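Local coordinates for cpftsy (Physcomitrella patens, PDB 4AK9), which probably serves as the GTP-hydrolysing receptor for the chloroplast signal recognition particle, helping to deliver proteins to the thylakoid membrane, at residues Gly134-Arg139 against Val292-Val297; Lys146-Ala151 against Ser189-Arg194; Gly223-Val228 against Ser234-Val239. All coordinates share one frame; numbering follows the deposited sequence.

Contact 1. Residues Gly134-Arg139 against Val292-Val297; sequences GKLANR and VKFVGV
F294 of strand 292-296 meets helix 126-142 in two ways: L136 over a face of its ring and R139 at the ring edge. The apolar part is a CH-pi contact: methyl CD2 of L136 sits over one face of the F294 ring, 4.0 Å from its centroid and 19° off the normal, displaced toward CZ, with L136 CD2 to F294 CZ at 3.8 Å. A branched leucine suits this place, because one methyl can settle on the ring while the helix backbone stays well back. The second contact comes at the rim. R139 NE approaches F294 CE2 to 3.9 Å near the ring plane, and the guanidinium is turned 61° from the ring. R139 gets there by bending at chi3 (66°), and its NH2 is hydrogen-bonded to the carbonyl of S11, which appears to belong to the expression tag. Replacing F294 by an alanine removes the ring, and is likely to open a gap under the L136 methyl and leave R139 without its aromatic neighbour. L304 of strand 304-306 touches both L136 and F294. This is helix-on-sheet packing in the alpha/beta fold of P-loop NTPases, where helix 126-142 follows the probable Walker A loop.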
loop_
_atom_site.group_PDB
_atom_site.type_symbol
_atom_site.label_atom_id
_atom_site.label_comp_id
_atom_site.label_asym_id
_atom_site.label_seq_id
_atom_site.Cartn_x
_atom_site.Cartn_y
_atom_site.Cartn_z
ATOM N N GLY A 134 4.344 19.929 18.694
ATOM C CA GLY A 134 5.182 19.936 19.893
ATOM C C GLY A 134 6.634 19.605 19.612
ATOM O O GLY A 134 7.552 20.275 20.125
ATOM N N LYS A 135 6.876 18.593 18.771
ATOM C CA LYS A 135 8.249 18.227 18.503
ATOM C C LYS A 135 8.950 19.250 17.631
ATOM O O LYS A 135 10.183 19.398 17.734
ATOM C CB LYS A 135 8.324 16.837 17.858
ATOM C CG LYS A 135 7.748 15.718 18.741
ATOM C CD LYS A 135 8.112 14.335 18.152
ATOM C CE LYS A 135 7.275 13.252 18.786
ATOM N NZ LYS A 135 7.824 11.851 18.461
ATOM N N LEU A 136 8.202 19.947 16.766
ATOM C CA LEU A 136 8.817 21.063 16.027
ATOM C C LEU A 136 9.244 22.170 16.997
ATOM O O LEU A 136 10.342 22.735 16.884
ATOM C CB LEU A 136 7.855 21.658 14.984
ATOM C CG LEU A 136 7.724 20.870 13.694
ATOM C CD1 LEU A 136 6.588 21.448 12.833
ATOM C CD2 LEU A 136 9.078 20.910 12.959
ATOM N N ALA A 137 8.344 22.513 17.898
ATOM C CA ALA A 137 8.610 23.545 18.904
ATOM C C ALA A 137 9.883 23.253 19.678
ATOM O O ALA A 137 10.699 24.148 19.916
ATOM C CB ALA A 137 7.469 23.635 19.852
ATOM N N ASN A 138 10.050 21.987 20.052
ATOM C CA ASN A 138 11.197 21.561 20.826
ATOM C C ASN A 138 12.491 21.775 20.048
ATOM O O ASN A 138 13.521 22.156 20.614
ATOM C CB ASN A 138 11.030 20.093 21.226
ATOM C CG ASN A 138 12.298 19.500 21.823
ATOM O OD1 ASN A 138 12.615 19.735 22.990
ATOM N ND2 ASN A 138 13.031 18.724 21.018
ATOM N N ARG A 139 12.446 21.542 18.737
ATOM C CA ARG A 139 13.606 21.846 17.892
ATOM C C ARG A 139 13.952 23.331 17.866
ATOM O O ARG A 139 15.127 23.701 17.917
ATOM C CB ARG A 139 13.400 21.348 16.447
ATOM C CG ARG A 139 13.453 19.852 16.321
ATOM C CD ARG A 139 13.371 19.417 14.852
ATOM N NE ARG A 139 14.547 19.834 14.100
ATOM C CZ ARG A 139 15.714 19.193 14.102
ATOM N NH1 ARG A 139 15.884 18.087 14.821
ATOM N NH2 ARG A 139 16.711 19.662 13.363
ATOM N N VAL A 292 9.568 15.997 1.210
ATOM C CA VAL A 292 9.379 15.567 2.600
ATOM C C VAL A 292 10.410 16.369 3.410
ATOM O O VAL A 292 11.603 16.384 3.062
ATOM C CB VAL A 292 9.631 14.045 2.749
ATOM C CG1 VAL A 292 9.763 13.681 4.246
ATOM C CG2 VAL A 292 8.488 13.245 2.099
ATOM N N LYS A 293 9.961 17.066 4.459
ATOM C CA LYS A 293 10.846 17.942 5.214
ATOM C C LYS A 293 11.280 17.352 6.563
ATOM O O LYS A 293 12.398 17.635 7.032
ATOM C CB LYS A 293 10.195 19.330 5.409
ATOM C CG LYS A 293 10.012 20.090 4.070
ATOM C CD LYS A 293 9.908 21.624 4.227
ATOM C CE LYS A 293 10.139 22.247 2.820
ATOM N NZ LYS A 293 10.251 23.731 2.826
ATOM N N PHE A 294 10.405 16.549 7.167
ATOM C CA PHE A 294 10.716 15.804 8.409
ATOM C C PHE A 294 10.167 14.379 8.343
ATOM O O PHE A 294 9.117 14.128 7.702
ATOM C CB PHE A 294 10.094 16.508 9.620
ATOM C CG PHE A 294 10.667 17.876 9.870
ATOM C CD1 PHE A 294 10.122 18.998 9.243
ATOM C CD2 PHE A 294 11.750 18.038 10.709
ATOM C CE1 PHE A 294 10.664 20.269 9.469
ATOM C CE2 PHE A 294 12.311 19.321 10.935
ATOM C CZ PHE A 294 11.752 20.429 10.302
ATOM N N VAL A 295 10.848 13.446 9.015
ATOM C CA VAL A 295 10.278 12.119 9.258
ATOM C C VAL A 295 10.233 11.827 10.767
ATOM O O VAL A 295 11.188 12.129 11.481
ATOM C CB VAL A 295 11.089 11.029 8.557
ATOM C CG1 VAL A 295 10.886 11.127 7.044
ATOM C CG2 VAL A 295 12.584 11.178 8.886
ATOM N N GLY A 296 9.117 11.281 11.226
ATOM C CA GLY A 296 8.959 10.876 12.612
ATOM C C GLY A 296 9.388 9.438 12.720
ATOM O O GLY A 296 8.801 8.555 12.070
ATOM N N VAL A 297 10.411 9.189 13.526
ATOM C CA VAL A 297 10.987 7.835 13.579
ATOM C C VAL A 297 10.980 7.220 14.971
ATOM O O VAL A 297 11.712 6.264 15.235
ATOM C CB VAL A 297 12.406 7.798 13.017
ATOM C CG1 VAL A 297 12.376 8.061 11.523
ATOM C CG2 VAL A 297 13.322 8.817 13.745
#

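Contact 2. Residues Lys146-Ala151 against Ser189-Arg194; sequences KVLMAA and SQAVRR
Helix 184-197 belongs to a beta-alpha-beta crossover: it leads from strand 173-175 to strand 202-205 and passes over strand 147-150, which lies between those two in the parallel sheet. L148 and A150 point from that middle strand to the helix, where A191 and R194 receive them. Helix and strand run nearly antiparallel, at 166°, as the connection between two parallel strands requires. Their axes come within 8.5 Å, a close approach that small residues make possible: A150 CB meets A191 CB at 3.5 Å, with no more than a methyl on each side. L148 fills the space beside this alanine pair. With its CG anti to the backbone N (chi1 173°) the side chain reaches out to the helix, where its two methyls take different partners. CD2 lies 4.0 Å from A191 CB and only 3.2 Å from A191 O, a close approach of a methyl to a carbonyl. The other methyl, CD1, rests over the centre of one face of the R194 guanidinium, 4.2 Å above its plane. An arginine suits this position because the extended chain carries a flat group whose face can lie against a methyl, while its nitrogens NE and NH2 reach E198 and E173 in long, weak ion pairs. Around the contact, V175 of the edge strand touches L148, A191 and R194, and F200 also packs on L148. On the opposite face of strand 147-150, V147 and M149 meet helix 126-142, and M149 also meets helix 158-170.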
loop_
_atom_site.group_PDB
_atom_site.type_symbol
_atom_site.label_atom_id
_atom_site.label_comp_id
_atom_site.label_asym_id
_atom_site.label_seq_id
_atom_site.Cartn_x
_atom_site.Cartn_y
_atom_site.Cartn_z
ATOM N N LYS A 146 12.459 31.854 19.717
ATOM C CA LYS A 146 11.279 32.163 20.525
ATOM C C LYS A 146 9.965 31.786 19.799
ATOM O O LYS A 146 9.603 32.394 18.776
ATOM C CB LYS A 146 11.293 33.651 20.867
ATOM C CG LYS A 146 10.125 34.143 21.691
ATOM C CD LYS A 146 10.344 35.616 22.040
ATOM C CE LYS A 146 9.177 36.189 22.842
ATOM N NZ LYS A 146 9.208 37.687 22.789
ATOM N N VAL A 147 9.240 30.815 20.357
ATOM C CA VAL A 147 8.114 30.180 19.668
ATOM C C VAL A 147 6.772 30.532 20.287
ATOM O O VAL A 147 6.630 30.526 21.518
ATOM C CB VAL A 147 8.224 28.624 19.727
ATOM C CG1 VAL A 147 7.007 27.967 19.094
ATOM C CG2 VAL A 147 9.507 28.160 19.067
ATOM N N LEU A 148 5.791 30.828 19.435
ATOM C CA LEU A 148 4.408 30.992 19.869
ATOM C C LEU A 148 3.521 29.959 19.185
ATOM O O LEU A 148 3.543 29.837 17.963
ATOM C CB LEU A 148 3.895 32.398 19.532
ATOM C CG LEU A 148 2.405 32.650 19.786
ATOM C CD1 LEU A 148 2.131 32.659 21.289
ATOM C CD2 LEU A 148 1.916 33.987 19.153
ATOM N N MET A 149 2.724 29.232 19.964
ATOM C CA MET A 149 1.810 28.255 19.381
ATOM C C MET A 149 0.422 28.832 19.244
ATOM O O MET A 149 -0.015 29.634 20.076
ATOM C CB MET A 149 1.766 26.971 20.226
ATOM C CG MET A 149 3.075 26.228 20.284
ATOM S SD MET A 149 2.890 24.769 21.343
ATOM C CE MET A 149 4.494 24.059 21.264
ATOM N N ALA A 150 -0.286 28.430 18.187
ATOM C CA ALA A 150 -1.651 28.890 17.962
ATOM C C ALA A 150 -2.591 27.712 17.819
ATOM O O ALA A 150 -2.424 26.862 16.904
ATOM C CB ALA A 150 -1.717 29.775 16.713
ATOM N N ALA A 151 -3.581 27.654 18.706
ATOM C CA ALA A 151 -4.506 26.525 18.747
ATOM C C ALA A 151 -5.687 26.726 17.813
ATOM O O ALA A 151 -6.812 27.009 18.257
ATOM C CB ALA A 151 -4.982 26.263 20.173
ATOM N N SER A 189 -5.298 34.670 13.553
ATOM C CA SER A 189 -4.951 36.065 13.284
ATOM C C SER A 189 -4.515 36.754 14.567
ATOM O O SER A 189 -3.568 37.533 14.563
ATOM C CB SER A 189 -6.084 36.816 12.563
ATOM O OG SER A 189 -7.263 36.871 13.329
ATOM N N GLN A 190 -5.187 36.431 15.668
ATOM C CA GLN A 190 -4.778 36.910 16.985
ATOM C C GLN A 190 -3.346 36.478 17.324
ATOM O O GLN A 190 -2.564 37.273 17.833
ATOM C CB GLN A 190 -5.757 36.408 18.044
ATOM C CG GLN A 190 -5.430 36.852 19.472
ATOM C CD GLN A 190 -6.451 36.335 20.480
ATOM O OE1 GLN A 190 -7.567 35.941 20.109
ATOM N NE2 GLN A 190 -6.070 36.323 21.761
ATOM N N ALA A 191 -2.985 35.225 17.041
ATOM C CA ALA A 191 -1.626 34.788 17.336
ATOM C C ALA A 191 -0.602 35.459 16.450
ATOM O O ALA A 191 0.488 35.779 16.904
ATOM C CB ALA A 191 -1.504 33.266 17.191
ATOM N N VAL A 192 -0.931 35.653 15.168
ATOM C CA VAL A 192 0.048 36.294 14.301
ATOM C C VAL A 192 0.282 37.750 14.722
ATOM O O VAL A 192 1.441 38.198 14.791
ATOM C CB VAL A 192 -0.305 36.190 12.816
ATOM C CG1 VAL A 192 0.750 36.879 11.996
ATOM C CG2 VAL A 192 -0.379 34.696 12.413
ATOM N N ARG A 193 -0.801 38.441 15.044
ATOM C CA ARG A 193 -0.704 39.833 15.507
ATOM C C ARG A 193 0.149 39.917 16.753
ATOM O O ARG A 193 1.037 40.764 16.858
ATOM C CB ARG A 193 -2.092 40.394 15.812
ATOM C CG ARG A 193 -2.930 40.658 14.575
ATOM C CD ARG A 193 -4.109 41.579 14.903
ATOM N NE ARG A 193 -5.016 41.008 15.904
ATOM C CZ ARG A 193 -6.051 40.227 15.602
ATOM N NH1 ARG A 193 -6.296 39.920 14.334
ATOM N NH2 ARG A 193 -6.846 39.751 16.558
ATOM N N ARG A 194 -0.114 39.009 17.692
ATOM C CA ARG A 194 0.622 38.991 18.950
ATOM C C ARG A 194 2.101 38.737 18.720
ATOM O O ARG A 194 2.957 39.306 19.396
ATOM C CB ARG A 194 0.031 37.950 19.909
ATOM C CG ARG A 194 0.832 37.824 21.195
ATOM C CD ARG A 194 0.132 36.992 22.255
ATOM N NE ARG A 194 1.095 36.618 23.290
ATOM C CZ ARG A 194 0.924 35.632 24.161
ATOM N NH1 ARG A 194 -0.190 34.902 24.134
ATOM N NH2 ARG A 194 1.876 35.369 25.048
#

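Contact 3. Residues Gly223-Val228 against Ser234-Val239; sequences GCKRAV and SAPNEV
The hydroxyl of S229 is gripped from both parts of the contact: K225 NZ donates a hydrogen bond to its OG, and the OG in turn donates one to the carbonyl oxygen of A235. This short polar relay ties the helix to the turn that follows it. Next to it the contact is apolar. V228 stands at the centre: with chi1 at 163° CG1 swings opposite the backbone N, which carries that methyl across to the turn. There V228 CG1 meets A235 CB at 3.5 Å and P236 CD at 4.0 Å, and one methyl of this beta-branched residue fits against both the alanine and the proline. The A235-P236 peptide bond is cis, a geometry that proline tolerates far better than other residues, and it shapes this corner. K225 adds its aliphatic part, crossing the proline ring at about a right angle, with K225 CG 4.1 Å from P236 CD; a lysine suits the spot because its methylenes pack while its ammonium reaches S229. V118 of strand 117-123 touches both V228 and A235. The arrangement is the loop by which a beta-alpha-beta crossover passes from helix to strand: helix 215-231 connects strand 202-205 to strand 238-244 across strand 117-123.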
loop_
_atom_site.group_PDB
_atom_site.type_symbol
_atom_site.label_atom_id
_atom_site.label_comp_id
_atom_site.label_asym_id
_atom_site.label_seq_id
_atom_site.Cartn_x
_atom_site.Cartn_y
_atom_site.Cartn_z
ATOM N N GLY A 223 -9.919 29.984 4.733
ATOM C CA GLY A 223 -10.182 31.177 5.525
ATOM C C GLY A 223 -9.082 31.426 6.537
ATOM O O GLY A 223 -8.741 32.580 6.829
ATOM N N CYS A 224 -8.514 30.340 7.075
ATOM C CA CYS A 224 -7.381 30.446 7.984
ATOM C C CYS A 224 -6.151 30.965 7.266
ATOM O O CYS A 224 -5.408 31.792 7.812
ATOM C CB CYS A 224 -7.044 29.075 8.600
ATOM S SG CYS A 224 -8.156 28.582 9.916
ATOM N N LYS A 225 -5.916 30.463 6.054
ATOM C CA LYS A 225 -4.774 30.926 5.285
ATOM C C LYS A 225 -4.929 32.420 5.032
ATOM O O LYS A 225 -3.971 33.184 5.169
ATOM C CB LYS A 225 -4.633 30.173 3.956
ATOM C CG LYS A 225 -3.249 30.334 3.335
ATOM C CD LYS A 225 -3.310 30.716 1.855
ATOM C CE LYS A 225 -3.671 32.193 1.623
ATOM N NZ LYS A 225 -2.499 33.156 1.513
ATOM N N ARG A 226 -6.141 32.842 4.696
ATOM C CA ARG A 226 -6.379 34.265 4.371
ATOM C C ARG A 226 -6.202 35.187 5.571
ATOM O O ARG A 226 -5.599 36.256 5.447
ATOM C CB ARG A 226 -7.759 34.462 3.781
ATOM C CG ARG A 226 -7.914 33.893 2.390
ATOM C CD ARG A 226 -9.304 34.233 1.855
ATOM N NE ARG A 226 -9.681 33.293 0.811
ATOM C CZ ARG A 226 -10.669 32.411 0.921
ATOM N NH1 ARG A 226 -11.414 32.378 2.025
ATOM N NH2 ARG A 226 -10.928 31.587 -0.088
ATOM N N ALA A 227 -6.724 34.770 6.722
ATOM C CA ALA A 227 -6.541 35.499 7.973
ATOM C C ALA A 227 -5.082 35.627 8.363
ATOM O O ALA A 227 -4.665 36.673 8.853
ATOM C CB ALA A 227 -7.317 34.848 9.087
ATOM N N VAL A 228 -4.308 34.558 8.171
ATOM C CA VAL A 228 -2.891 34.603 8.477
ATOM C C VAL A 228 -2.186 35.604 7.559
ATOM O O VAL A 228 -1.426 36.450 8.044
ATOM C CB VAL A 228 -2.235 33.169 8.357
ATOM C CG1 VAL A 228 -0.726 33.258 8.272
ATOM C CG2 VAL A 228 -2.627 32.315 9.560
ATOM N N SER A 234 3.743 38.260 4.641
ATOM C CA SER A 234 4.774 37.259 4.312
ATOM C C SER A 234 4.388 35.831 4.741
ATOM O O SER A 234 5.115 34.856 4.475
ATOM C CB SER A 234 6.126 37.649 4.943
ATOM O OG SER A 234 6.011 37.893 6.345
ATOM N N ALA A 235 3.248 35.716 5.409
ATOM C CA ALA A 235 2.809 34.455 6.008
ATOM C C ALA A 235 1.659 33.825 5.208
ATOM O O ALA A 235 0.898 34.542 4.526
ATOM C CB ALA A 235 2.377 34.703 7.449
ATOM N N PRO A 236 1.516 32.481 5.272
ATOM C CA PRO A 236 2.422 31.527 5.957
ATOM C C PRO A 236 3.710 31.278 5.172
ATOM O O PRO A 236 3.672 31.211 3.933
ATOM C CB PRO A 236 1.588 30.225 6.037
ATOM C CG PRO A 236 0.595 30.327 4.840
ATOM C CD PRO A 236 0.313 31.839 4.685
ATOM N N ASN A 237 4.834 31.115 5.867
ATOM C CA ASN A 237 6.096 30.797 5.204
ATOM C C ASN A 237 6.171 29.320 4.813
ATOM O O ASN A 237 6.816 28.983 3.832
ATOM C CB ASN A 237 7.251 31.135 6.124
ATOM C CG ASN A 237 7.251 32.601 6.515
ATOM O OD1 ASN A 237 6.477 33.022 7.375
ATOM N ND2 ASN A 237 8.103 33.383 5.864
ATOM N N GLU A 238 5.498 28.472 5.593
ATOM C CA GLU A 238 5.409 27.029 5.326
ATOM C C GLU A 238 3.989 26.545 5.592
ATOM O O GLU A 238 3.311 27.030 6.503
ATOM C CB GLU A 238 6.413 26.254 6.212
ATOM C CG GLU A 238 7.902 26.532 5.929
ATOM C CD GLU A 238 8.395 25.852 4.647
ATOM O OE1 GLU A 238 7.757 24.862 4.179
ATOM O OE2 GLU A 238 9.438 26.286 4.101
ATOM N N VAL A 239 3.520 25.610 4.776
ATOM C CA VAL A 239 2.291 24.864 5.054
ATOM C C VAL A 239 2.741 23.383 5.042
ATOM O O VAL A 239 3.116 22.809 4.007
ATOM C CB VAL A 239 1.133 25.127 4.031
ATOM C CG1 VAL A 239 -0.094 24.270 4.324
ATOM C CG2 VAL A 239 0.743 26.627 4.005
#

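Contacts 1 and 2 pack helices on the sheet, and contact 3 packs a helix on the loop before one of its strands; along the chain, contact 1 encloses the other two. The centres of contacts 2 and 3 are about 12 Å apart; their helices are neighbours, and S189 CB lies 4.0 Å from A227 O. Contact 1 is centred about 19 Å from contact 2 and about 20 Å from contact 3. Its helix packs on the other face of strand 147-150, where A137 CB comes 3.3 Å from M149 CE. A salt bridge, K293 NZ to E238 OE2 at 3.0 Å, ties contact 1 to contact 3. Contact 1 involves the helix that follows the probable GTP-binding P-loop.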